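Local coordinates for protein DOA1 (Saccharomyces cerevisiae, PDB 3ODT) that probably binds ubiquitin through its WD40 beta-propeller domain and so takes part in regulating the turnover of F-box proteins, at residues Ala26-Ser34 against Leu43-Leu51. Sequence-based numbering, arbitrary orientation.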
loop_
_atom_site.group_PDB
_atom_site.type_symbol
_atom_site.label_atom_id
_atom_site.label_comp_id
_atom_site.label_asym_id
_atom_site.label_seq_id
_atom_site.Cartn_x
_atom_site.Cartn_y
_atom_site.Cartn_z
ATOM N N ALA A 26 -1.494 8.742 -2.434
ATOM C CA ALA A 26 -1.929 9.886 -3.190
ATOM C C ALA A 26 -3.292 10.356 -2.682
ATOM O O ALA A 26 -4.230 9.555 -2.482
ATOM C CB ALA A 26 -2.044 9.522 -4.654
ATOM N N VAL A 27 -3.410 11.649 -2.474
ATOM C CA VAL A 27 -4.688 12.231 -2.134
ATOM C C VAL A 27 -5.258 12.843 -3.414
ATOM O O VAL A 27 -6.391 12.560 -3.817
ATOM C CB VAL A 27 -4.525 13.261 -1.033
ATOM C CG1 VAL A 27 -5.795 14.077 -0.869
ATOM C CG2 VAL A 27 -4.143 12.554 0.273
ATOM N N ASP A 28 -4.479 13.722 -4.032
ATOM C CA ASP A 28 -4.754 14.173 -5.394
ATOM C C ASP A 28 -3.431 14.556 -6.050
ATOM O O ASP A 28 -2.377 14.342 -5.449
ATOM C CB ASP A 28 -5.809 15.274 -5.449
ATOM C CG ASP A 28 -5.401 16.548 -4.734
ATOM O OD1 ASP A 28 -4.242 16.984 -4.817
ATOM O OD2 ASP A 28 -6.286 17.161 -4.102
ATOM N N ASP A 29 -3.451 15.113 -7.257
ATOM C CA ASP A 29 -2.202 15.413 -7.937
ATOM C C ASP A 29 -1.366 16.498 -7.236
ATOM O O ASP A 29 -0.207 16.709 -7.579
ATOM C CB ASP A 29 -2.467 15.861 -9.353
ATOM C CG ASP A 29 -3.016 14.772 -10.227
ATOM O OD1 ASP A 29 -3.005 13.567 -9.877
ATOM O OD2 ASP A 29 -3.503 15.140 -11.313
ATOM N N SER A 30 -1.956 17.188 -6.270
ATOM C CA SER A 30 -1.246 18.215 -5.512
ATOM C C SER A 30 -1.099 17.889 -4.019
ATOM O O SER A 30 -0.653 18.732 -3.241
ATOM C CB SER A 30 -1.922 19.588 -5.646
ATOM O OG SER A 30 -3.197 19.620 -4.993
ATOM N N LYS A 31 -1.476 16.685 -3.627
ATOM C CA LYS A 31 -1.443 16.345 -2.217
ATOM C C LYS A 31 -1.104 14.871 -2.055
ATOM O O LYS A 31 -1.751 14.010 -2.661
ATOM C CB LYS A 31 -2.814 16.579 -1.561
ATOM C CG LYS A 31 -3.228 18.027 -1.394
ATOM C CD LYS A 31 -4.517 18.183 -0.560
ATOM C CE LYS A 31 -4.826 19.650 -0.249
ATOM N NZ LYS A 31 -4.899 20.472 -1.469
ATOM N N VAL A 32 -0.136 14.590 -1.189
ATOM C CA VAL A 32 0.194 13.226 -0.840
ATOM C C VAL A 32 0.334 13.133 0.677
ATOM O O VAL A 32 0.616 14.130 1.366
ATOM C CB VAL A 32 1.451 12.708 -1.551
ATOM C CG1 VAL A 32 1.339 12.881 -3.082
ATOM C CG2 VAL A 32 2.707 13.357 -1.035
ATOM N N ALA A 33 0.185 11.920 1.196
ATOM C CA ALA A 33 0.300 11.693 2.629
ATOM C C ALA A 33 1.215 10.519 2.931
ATOM O O ALA A 33 1.381 9.597 2.127
ATOM C CB ALA A 33 -1.060 11.492 3.252
ATOM N N SER A 34 1.829 10.570 4.096
ATOM C CA SER A 34 2.782 9.539 4.491
ATOM C C SER A 34 2.680 9.300 5.981
ATOM O O SER A 34 2.289 10.178 6.730
ATOM C CB SER A 34 4.208 9.974 4.138
ATOM O OG SER A 34 4.501 11.229 4.745
ATOM N N LEU A 43 0.921 15.429 5.673
ATOM C CA LEU A 43 0.254 15.836 4.447
ATOM C C LEU A 43 1.177 16.805 3.741
ATOM O O LEU A 43 1.605 17.829 4.319
ATOM C CB LEU A 43 -1.069 16.510 4.769
ATOM C CG LEU A 43 -1.819 17.032 3.556
ATOM C CD1 LEU A 43 -2.250 15.890 2.640
ATOM C CD2 LEU A 43 -3.029 17.816 4.027
ATOM N N TRP A 44 1.489 16.473 2.496
ATOM C CA TRP A 44 2.385 17.265 1.673
ATOM C C TRP A 44 1.544 17.868 0.554
ATOM O O TRP A 44 0.807 17.142 -0.138
ATOM C CB TRP A 44 3.495 16.371 1.090
ATOM C CG TRP A 44 4.205 15.489 2.095
ATOM C CD1 TRP A 44 3.823 14.248 2.514
ATOM C CD2 TRP A 44 5.465 15.751 2.738
ATOM N NE1 TRP A 44 4.724 13.747 3.411
ATOM C CE2 TRP A 44 5.753 14.643 3.549
ATOM C CE3 TRP A 44 6.350 16.823 2.731
ATOM C CZ2 TRP A 44 6.877 14.581 4.342
ATOM C CZ3 TRP A 44 7.487 16.755 3.515
ATOM C CH2 TRP A 44 7.735 15.646 4.320
ATOM N N SER A 45 1.636 19.187 0.406
ATOM C CA SER A 45 0.896 19.939 -0.596
ATOM C C SER A 45 1.811 20.648 -1.526
ATOM O O SER A 45 2.795 21.263 -1.094
ATOM C CB SER A 45 0.014 20.987 0.083
ATOM O OG SER A 45 -0.791 20.338 1.027
ATOM N N LYS A 46 1.455 20.596 -2.809
ATOM C CA LYS A 46 2.225 21.269 -3.835
ATOM C C LYS A 46 1.583 22.565 -4.225
ATOM O O LYS A 46 0.422 22.605 -4.628
ATOM C CB LYS A 46 2.358 20.390 -5.064
ATOM C CG LYS A 46 3.399 20.912 -6.018
ATOM C CD LYS A 46 3.614 20.031 -7.212
ATOM C CE LYS A 46 4.764 20.588 -8.044
ATOM N NZ LYS A 46 5.206 19.682 -9.115
ATOM N N ASP A 47 2.347 23.645 -4.085
ATOM C CA ASP A 47 1.966 24.960 -4.583
ATOM C C ASP A 47 2.855 25.212 -5.789
ATOM O O ASP A 47 2.450 24.982 -6.929
ATOM C CB ASP A 47 2.193 26.031 -3.519
ATOM C CG ASP A 47 1.506 27.341 -3.855
ATOM O OD1 ASP A 47 1.185 27.558 -5.042
ATOM O OD2 ASP A 47 1.287 28.153 -2.931
ATOM N N ASP A 48 4.080 25.658 -5.533
ATOM C CA ASP A 48 5.138 25.578 -6.538
ATOM C C ASP A 48 6.069 24.455 -6.071
ATOM O O ASP A 48 6.465 23.571 -6.847
ATOM C CB ASP A 48 5.884 26.915 -6.683
ATOM C CG ASP A 48 4.949 28.110 -6.936
ATOM O OD1 ASP A 48 3.939 27.960 -7.667
ATOM O OD2 ASP A 48 5.236 29.212 -6.401
ATOM N N GLN A 49 6.383 24.493 -4.781
ATOM C CA GLN A 49 7.144 23.444 -4.126
ATOM C C GLN A 49 6.198 22.630 -3.270
ATOM O O GLN A 49 5.068 23.031 -3.029
ATOM C CB GLN A 49 8.261 24.022 -3.250
ATOM C CG GLN A 49 9.448 24.586 -4.032
ATOM C CD GLN A 49 9.086 25.821 -4.829
ATOM O OE1 GLN A 49 9.463 25.948 -5.998
ATOM N NE2 GLN A 49 8.362 26.745 -4.201
ATOM N N TRP A 50 6.686 21.495 -2.804
ATOM C CA TRP A 50 5.966 20.670 -1.866
ATOM C C TRP A 50 6.310 21.106 -0.447
ATOM O O TRP A 50 7.482 21.276 -0.095
ATOM C CB TRP A 50 6.381 19.223 -2.044
ATOM C CG TRP A 50 5.869 18.598 -3.307
ATOM C CD1 TRP A 50 6.498 18.532 -4.527
ATOM C CD2 TRP A 50 4.606 17.944 -3.472
ATOM N NE1 TRP A 50 5.694 17.864 -5.431
ATOM C CE2 TRP A 50 4.534 17.497 -4.802
ATOM C CE3 TRP A 50 3.538 17.676 -2.608
ATOM C CZ2 TRP A 50 3.421 16.820 -5.299
ATOM C CZ3 TRP A 50 2.448 17.007 -3.097
ATOM C CH2 TRP A 50 2.393 16.583 -4.425
ATOM N N LEU A 51 5.274 21.296 0.359
ATOM C CA LEU A 51 5.409 21.676 1.743
ATOM C C LEU A 51 4.667 20.641 2.555
ATOM O O LEU A 51 3.534 20.294 2.242
ATOM C CB LEU A 51 4.770 23.050 1.944
ATOM C CG LEU A 51 4.682 23.549 3.398
ATOM C CD1 LEU A 51 6.092 23.817 3.959
ATOM C CD2 LEU A 51 3.808 24.813 3.528
#
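With CG of Trp44 beside its backbone N (chi1 -50°) and OG of Ser34 held between its own N and carbonyl carbon (chi1 56°), the indole N-H meets the hydroxyl edge-on. The bond from Trp44 NE1 to Ser34 OG, 2.9 Å long, is almost perfectly straight and lies in the ring plane; the same hydroxyl also bonds His17 NE2. A phenylalanine here removes the N-H, and Ser34 OG, left with His17, is likely to be less firmly fixed in its rotation. The Trp-Ser-His arrangement matches three members of the Asp-His-Ser/Thr-Trp tetrad found in many WD40 repeats, here in the propeller blade whose two middle strands, 31-36 and 40-46, run antiparallel. Their backbones are joined by Trp44 N to Val32 O (2.7 Å) and Val32 N to Trp44 O (2.9 Å); from the turn just before, Ser30 O accepts from Lys46 N (2.8 Å). Val32 sets CG2 3.8 Å from Trp44 CB, while its CG1 touches Trp50 CH2 at 4.1 Å. Trp44 also packs on Leu14 and Val289 of the neighbouring blade, built by strand 9-14 and the chain's last strands. In the turn leading into strand 31-36, Asp28 OD1 accepts from Ser30 N, making an Asx turn, and also from Ser30 OG. CB of Lys46 sits over one face of the Trp50 indole.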